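Local atomic coordinates of uncharacterized protein PA2218 (Pseudomonas aeruginosa, PDB entry 2HDW), a protein that is uncharacterised, but has the alpha/beta hydrolase fold and is probably a hydrolase, its substrate unknown. Residues A342-V345 with D346-R350; H313-A317 with H318-F322. All coordinates share one frame; numbering follows the deposited sequence.

Interaction 1 (A342-V345 with D346-R350); sequences ASHV and DLYDR
S343 and D346 bind each other twice. The S343 amide gives a nearly straight bond (173°) to D346 OD2, S343 N to OD2 being 2.8 Å, and arrives from above the carboxylate plane. In return D346 N reaches S343 OG at 3.2 Å by a more bent bond. S343 OG lies between its own backbone N and carbonyl carbon (chi1 70°), which brings the hydroxyl oxygen within bonding distance of the D346 amide. This reciprocal pair is a capping box, closing the N-terminal end of the short, weakly bonded helix 346-349. Inside the turn, L347 N bonds H344 O at 3.2 Å and Y348 N bonds V345 O at 2.9 Å. Apolar contacts flank these bonds: A342 CB meets L347 CD1 at 3.8 Å, while V345 CA lies 4.1 Å above one face of the Y348 ring, toward its rim, and V345 CG1 touches Y348 CD2. In alpha/beta hydrolases the loop after the last strand carries the catalytic histidine; H344 follows strand 334-339 and packs on C179, consistent with such a site, though its role is unproven. The H344 and Y348 rings meet obliquely, centroids 5.1 Å apart and planes at 72°. Farther out, Y263 and Y204 bring further rings to H344, and Y266 meets Y348 edge-to-face; helix 258-267 also packs against V345. D346 OD2 has a second partner in R353, a salt bridge that probably favours the ionised form of the capping carboxylate, and D349 is paired with R271.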
ATOM      1  N   ALA A 342      19.086  -5.334   5.034  1.00 14.72           N
ATOM      2  CA  ALA A 342      17.663  -5.535   5.268  1.00 14.38           C
ATOM      3  C   ALA A 342      16.967  -6.338   4.168  1.00 13.56           C
ATOM      4  O   ALA A 342      17.283  -6.211   2.979  1.00 12.38           O
ATOM      5  CB  ALA A 342      16.974  -4.186   5.445  1.00 15.59           C
ATOM      6  N   SER A 343      16.021  -7.176   4.575  1.00 13.85           N
ATOM      7  CA  SER A 343      15.261  -7.986   3.630  1.00 13.16           C
ATOM      8  C   SER A 343      14.017  -7.187   3.269  1.00 13.75           C
ATOM      9  O   SER A 343      13.886  -6.029   3.664  1.00 12.54           O
ATOM     10  CB  SER A 343      14.828  -9.296   4.277  1.00 14.04           C
ATOM     11  OG  SER A 343      13.838  -9.048   5.262  1.00 11.68           O
ATOM     12  N   HIS A 344      13.098  -7.816   2.543  1.00 12.43           N
ATOM     13  CA  HIS A 344      11.860  -7.153   2.154  1.00 13.48           C
ATOM     14  C   HIS A 344      10.945  -6.984   3.364  1.00 13.03           C
ATOM     15  O   HIS A 344      10.560  -5.861   3.717  1.00 12.56           O
ATOM     16  CB  HIS A 344      11.142  -7.960   1.066  1.00 14.30           C
ATOM     17  CG  HIS A 344       9.869  -7.328   0.589  1.00 15.02           C
ATOM     18  ND1 HIS A 344       8.687  -7.410   1.293  1.00 15.73           N
ATOM     19  CD2 HIS A 344       9.611  -6.551  -0.488  1.00 13.01           C
ATOM     20  CE1 HIS A 344       7.756  -6.711   0.669  1.00 12.61           C
ATOM     21  NE2 HIS A 344       8.291  -6.178  -0.413  1.00 15.63           N
ATOM     22  N   VAL A 345      10.598  -8.097   4.009  1.00 12.19           N
ATOM     23  CA  VAL A 345       9.715  -8.044   5.167  1.00 10.80           C
ATOM     24  C   VAL A 345      10.308  -7.259   6.338  1.00 11.02           C
ATOM     25  O   VAL A 345       9.580  -6.831   7.226  1.00 12.39           O
ATOM     26  CB  VAL A 345       9.311  -9.468   5.628  1.00  8.59           C
ATOM     27  CG1 VAL A 345       8.473  -9.395   6.883  1.00 10.08           C
ATOM     28  CG2 VAL A 345       8.505 -10.156   4.520  1.00  6.46           C
ATOM     29  N   ASP A 346      11.620  -7.049   6.340  1.00 10.69           N
ATOM     30  CA  ASP A 346      12.236  -6.275   7.421  1.00 10.17           C
ATOM     31  C   ASP A 346      11.632  -4.878   7.509  1.00  8.87           C
ATOM     32  O   ASP A 346      11.475  -4.331   8.603  1.00  9.56           O
ATOM     33  CB  ASP A 346      13.743  -6.109   7.212  1.00  8.97           C
ATOM     34  CG  ASP A 346      14.544  -7.277   7.738  1.00 14.29           C
ATOM     35  OD1 ASP A 346      14.034  -8.035   8.593  1.00 13.85           O
ATOM     36  OD2 ASP A 346      15.701  -7.421   7.299  1.00 14.58           O
ATOM     37  N   LEU A 347      11.314  -4.290   6.358  1.00  9.19           N
ATOM     38  CA  LEU A 347      10.753  -2.939   6.341  1.00  9.42           C
ATOM     39  C   LEU A 347       9.247  -2.905   6.564  1.00 10.39           C
ATOM     40  O   LEU A 347       8.603  -1.878   6.357  1.00  9.89           O
ATOM     41  CB  LEU A 347      11.119  -2.218   5.030  1.00  8.53           C
ATOM     42  CG  LEU A 347      12.450  -1.440   5.031  1.00  8.12           C
ATOM     43  CD1 LEU A 347      13.595  -2.353   5.448  1.00  8.50           C
ATOM     44  CD2 LEU A 347      12.716  -0.854   3.651  1.00  8.67           C
ATOM     45  N   TYR A 348       8.690  -4.034   6.986  1.00 12.21           N
ATOM     46  CA  TYR A 348       7.263  -4.131   7.278  1.00 11.66           C
ATOM     47  C   TYR A 348       7.027  -3.724   8.733  1.00 12.43           C
ATOM     48  O   TYR A 348       6.160  -2.896   9.033  1.00 11.97           O
ATOM     49  CB  TYR A 348       6.774  -5.578   7.104  1.00 13.42           C
ATOM     50  CG  TYR A 348       6.269  -5.958   5.724  1.00 15.74           C
ATOM     51  CD1 TYR A 348       6.631  -5.229   4.590  1.00 16.30           C
ATOM     52  CD2 TYR A 348       5.452  -7.080   5.551  1.00 17.08           C
ATOM     53  CE1 TYR A 348       6.192  -5.606   3.315  1.00 15.62           C
ATOM     54  CE2 TYR A 348       5.013  -7.469   4.285  1.00 18.13           C
ATOM     55  CZ  TYR A 348       5.387  -6.725   3.172  1.00 17.69           C
ATOM     56  OH  TYR A 348       4.964  -7.110   1.919  1.00 19.00           O
ATOM     57  N   ASP A 349       7.815  -4.303   9.636  1.00 12.20           N
ATOM     58  CA  ASP A 349       7.635  -4.043  11.062  1.00 13.10           C
ATOM     59  C   ASP A 349       8.890  -3.926  11.925  1.00 14.06           C
ATOM     60  O   ASP A 349       8.772  -3.752  13.138  1.00 14.74           O
ATOM     61  CB  ASP A 349       6.744  -5.141  11.652  1.00 12.69           C
ATOM     62  CG  ASP A 349       7.373  -6.525  11.534  1.00 12.83           C
ATOM     63  OD1 ASP A 349       8.362  -6.664  10.786  1.00 15.19           O
ATOM     64  OD2 ASP A 349       6.886  -7.477  12.186  1.00 11.67           O
ATOM     65  N   ARG A 350      10.078  -4.029  11.336  1.00 13.81           N
ATOM     66  CA  ARG A 350      11.298  -3.932  12.135  1.00 15.76           C
ATOM     67  C   ARG A 350      11.695  -2.480  12.388  1.00 17.31           C
ATOM     68  O   ARG A 350      12.179  -1.788  11.489  1.00 14.89           O
ATOM     69  CB  ARG A 350      12.458  -4.666  11.458  1.00 16.96           C
ATOM     70  CG  ARG A 350      12.258  -6.164  11.263  1.00 18.07           C
ATOM     71  CD  ARG A 350      11.974  -6.895  12.571  1.00 22.25           C
ATOM     72  NE  ARG A 350      12.137  -8.340  12.425  1.00 24.50           N
ATOM     73  CZ  ARG A 350      11.484  -9.245  13.146  1.00 24.77           C
ATOM     74  NH1 ARG A 350      10.613  -8.857  14.068  1.00 26.90           N
ATOM     75  NH2 ARG A 350      11.694 -10.538  12.941  1.00 24.07           N
TER

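Interaction 2 (H313-A317 with H318-F322); sequences HGERA and HSRYF
A317 O accepts a hydrogen bond from R320 N at 3.1 Å, nearly straight at the hydrogen (166°) but with the donor well above the carbonyl plane. The bond closes a type I turn from A317 to R320, directly after another from G314 to A317 in which A317 N bonds G314 O at 3.2 Å. The A317-R320 turn sets R320 over H313: R320 CA stands 3.4 Å from the centroid of the H313 ring, only 16° off its normal, a CH-pi contact over the face. A317 CB and S319 OG lie at the ring's edge, in its plane. H313 NE2 and S319 OG are hydrogen-bonded at 2.9 Å, with either as possible donor, although the modelled place of the hydroxyl is less sure. H313 ND1 bonds S323, in the first turn of helix 320-329, and so helps fix the ring's rotation. This is the strand-to-helix junction of the beta-alpha-beta unit made by strand 309-314, helix 320-329 and strand 334-339, near the edge of the alpha/beta hydrolase sheet. The R320 chain bends at chi3 (65°) after passing G314 O, to which its CD comes within 3.7 Å, and places its guanidinium so that E315 O lies over one face. E315 runs alongside R320, its CG 3.8 Å from R320 NH1; the charged ends do not meet, and E315 OE1 bonds the backbone of G341 instead. The CB of H318 still touches A317 C, while its ring stacks on F259 and bonds Y204 through NE2.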
ATOM      1  N   HIS A 313      14.685   1.086   0.496  1.00 10.16           N
ATOM      2  CA  HIS A 313      14.682  -0.350   0.228  1.00 10.21           C
ATOM      3  C   HIS A 313      15.821  -1.112   0.906  1.00 11.10           C
ATOM      4  O   HIS A 313      16.952  -0.621   1.001  1.00 11.55           O
ATOM      5  CB  HIS A 313      14.745  -0.599  -1.287  1.00 10.93           C
ATOM      6  CG  HIS A 313      13.884  -1.735  -1.747  1.00 11.84           C
ATOM      7  ND1 HIS A 313      12.827  -1.562  -2.616  1.00 11.19           N
ATOM      8  CD2 HIS A 313      13.891  -3.049  -1.421  1.00 11.60           C
ATOM      9  CE1 HIS A 313      12.216  -2.720  -2.800  1.00  9.49           C
ATOM     10  NE2 HIS A 313      12.841  -3.638  -2.086  1.00 12.06           N
ATOM     11  N   GLY A 314      15.507  -2.316   1.377  1.00  9.25           N
ATOM     12  CA  GLY A 314      16.500  -3.148   2.022  1.00 10.44           C
ATOM     13  C   GLY A 314      17.508  -3.667   1.014  1.00 13.07           C
ATOM     14  O   GLY A 314      17.149  -4.048  -0.104  1.00 14.31           O
ATOM     15  N   GLU A 315      18.774  -3.678   1.416  1.00 12.28           N
ATOM     16  CA  GLU A 315      19.884  -4.135   0.583  1.00 12.50           C
ATOM     17  C   GLU A 315      19.716  -5.570   0.076  1.00 13.35           C
ATOM     18  O   GLU A 315      20.023  -5.871  -1.079  1.00 12.33           O
ATOM     19  CB  GLU A 315      21.186  -4.053   1.391  1.00 11.91           C
ATOM     20  CG  GLU A 315      22.445  -4.460   0.634  1.00 16.59           C
ATOM     21  CD  GLU A 315      23.531  -5.012   1.558  1.00 19.95           C
ATOM     22  OE1 GLU A 315      23.432  -4.827   2.789  1.00 16.40           O
ATOM     23  OE2 GLU A 315      24.491  -5.631   1.050  1.00 23.84           O
ATOM     24  N   ARG A 316      19.232  -6.449   0.946  1.00 13.65           N
ATOM     25  CA  ARG A 316      19.076  -7.858   0.602  1.00 16.44           C
ATOM     26  C   ARG A 316      17.693  -8.235   0.092  1.00 16.13           C
ATOM     27  O   ARG A 316      17.415  -9.416  -0.116  1.00 15.97           O
ATOM     28  CB  ARG A 316      19.399  -8.724   1.822  1.00 18.16           C
ATOM     29  CG  ARG A 316      20.651  -8.303   2.582  1.00 22.76           C
ATOM     30  CD  ARG A 316      21.893  -8.359   1.714  1.00 27.16           C
ATOM     31  NE  ARG A 316      22.763  -9.485   2.053  1.00 32.98           N
ATOM     32  CZ  ARG A 316      22.411 -10.766   1.961  1.00 34.73           C
ATOM     33  NH1 ARG A 316      21.196 -11.098   1.542  1.00 35.77           N
ATOM     34  NH2 ARG A 316      23.282 -11.719   2.273  1.00 35.64           N
ATOM     35  N   ALA A 317      16.828  -7.248  -0.108  1.00 14.24           N
ATOM     36  CA  ALA A 317      15.474  -7.530  -0.577  1.00 14.92           C
ATOM     37  C   ALA A 317      15.440  -8.053  -2.010  1.00 13.40           C
ATOM     38  O   ALA A 317      16.111  -7.521  -2.896  1.00 13.12           O
ATOM     39  CB  ALA A 317      14.605  -6.277  -0.456  1.00 11.02           C
ATOM     40  N   HIS A 318      14.655  -9.104  -2.225  1.00 13.41           N
ATOM     41  CA  HIS A 318      14.502  -9.707  -3.548  1.00 12.80           C
ATOM     42  C   HIS A 318      13.842  -8.693  -4.475  1.00 12.08           C
ATOM     43  O   HIS A 318      13.954  -8.767  -5.701  1.00 11.24           O
ATOM     44  CB  HIS A 318      13.586 -10.929  -3.460  1.00 13.36           C
ATOM     45  CG  HIS A 318      12.173 -10.587  -3.097  1.00 11.70           C
ATOM     46  ND1 HIS A 318      11.802 -10.197  -1.827  1.00 12.44           N
ATOM     47  CD2 HIS A 318      11.050 -10.519  -3.852  1.00 13.10           C
ATOM     48  CE1 HIS A 318      10.515  -9.903  -1.815  1.00 12.59           C
ATOM     49  NE2 HIS A 318      10.034 -10.088  -3.032  1.00 14.46           N
ATOM     50  N   SER A 319      13.144  -7.745  -3.865  1.00 10.94           N
ATOM     51  CA  SER A 319      12.407  -6.721  -4.593  1.00 12.37           C
ATOM     52  C   SER A 319      13.145  -5.399  -4.761  1.00 11.62           C
ATOM     53  O   SER A 319      12.582  -4.441  -5.292  1.00 10.13           O
ATOM     54  CB  SER A 319      11.110  -6.448  -3.849  1.00 11.40           C
ATOM     55  OG  SER A 319      11.428  -6.133  -2.506  1.00 10.34           O
ATOM     56  N   ARG A 320      14.390  -5.333  -4.312  1.00 12.13           N
ATOM     57  CA  ARG A 320      15.127  -4.081  -4.411  1.00 11.86           C
ATOM     58  C   ARG A 320      15.150  -3.502  -5.816  1.00 11.55           C
ATOM     59  O   ARG A 320      15.149  -2.281  -5.990  1.00 11.56           O
ATOM     60  CB  ARG A 320      16.562  -4.248  -3.916  1.00 12.52           C
ATOM     61  CG  ARG A 320      17.316  -2.925  -3.826  1.00 16.99           C
ATOM     62  CD  ARG A 320      18.745  -3.114  -3.346  1.00 21.40           C
ATOM     63  NE  ARG A 320      19.534  -3.875  -4.306  1.00 26.48           N
ATOM     64  CZ  ARG A 320      20.802  -4.230  -4.122  1.00 30.85           C
ATOM     65  NH1 ARG A 320      21.433  -3.890  -3.003  1.00 28.04           N
ATOM     66  NH2 ARG A 320      21.438  -4.927  -5.061  1.00 31.35           N
ATOM     67  N   TYR A 321      15.161  -4.367  -6.823  1.00  9.67           N
ATOM     68  CA  TYR A 321      15.217  -3.885  -8.194  1.00 10.48           C
ATOM     69  C   TYR A 321      14.033  -3.001  -8.591  1.00  9.43           C
ATOM     70  O   TYR A 321      14.178  -2.127  -9.448  1.00  9.84           O
ATOM     71  CB  TYR A 321      15.368  -5.056  -9.169  1.00 10.49           C
ATOM     72  CG  TYR A 321      14.118  -5.859  -9.426  1.00  9.98           C
ATOM     73  CD1 TYR A 321      13.295  -5.567 -10.513  1.00 11.50           C
ATOM     74  CD2 TYR A 321      13.797  -6.959  -8.631  1.00 10.15           C
ATOM     75  CE1 TYR A 321      12.190  -6.355 -10.810  1.00 13.32           C
ATOM     76  CE2 TYR A 321      12.694  -7.754  -8.917  1.00 13.68           C
ATOM     77  CZ  TYR A 321      11.898  -7.446 -10.011  1.00 13.65           C
ATOM     78  OH  TYR A 321      10.816  -8.231 -10.308  1.00 17.40           O
ATOM     79  N   PHE A 322      12.869  -3.207  -7.978  1.00  9.49           N
ATOM     80  CA  PHE A 322      11.707  -2.372  -8.305  1.00 10.16           C
ATOM     81  C   PHE A 322      11.995  -0.895  -8.036  1.00  9.06           C
ATOM     82  O   PHE A 322      11.644  -0.029  -8.841  1.00 11.30           O
ATOM     83  CB  PHE A 322      10.475  -2.797  -7.500  1.00 10.48           C
ATOM     84  CG  PHE A 322       9.863  -4.093  -7.958  1.00 10.22           C
ATOM     85  CD1 PHE A 322       9.391  -4.234  -9.259  1.00 12.80           C
ATOM     86  CD2 PHE A 322       9.747  -5.169  -7.084  1.00 13.02           C
ATOM     87  CE1 PHE A 322       8.806  -5.431  -9.686  1.00 13.18           C
ATOM     88  CE2 PHE A 322       9.163  -6.373  -7.499  1.00 13.66           C
ATOM     89  CZ  PHE A 322       8.692  -6.501  -8.806  1.00 12.95           C
TER

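Interactions 1 and 2 sit at the exits of two neighbouring parallel strands: 313-322 spans the end of strand 309-314 and the turns into helix 320-329, and the loop and short helix of 342-350 come after strand 334-339. They touch directly. A342 O probably takes a hydrogen bond from R316 N at 2.8 Å, A342 CB packs on the CA of G314, and H344 lies against H318. Interaction 1 is the more buried and relies on paired polar capping and aromatic packing against helix 258-267. Interaction 2 is partly open at R316 and combines successive turns with the packing of an imidazole face on the CA of R320. Y204 bridges the two, meeting H344 and binding H318.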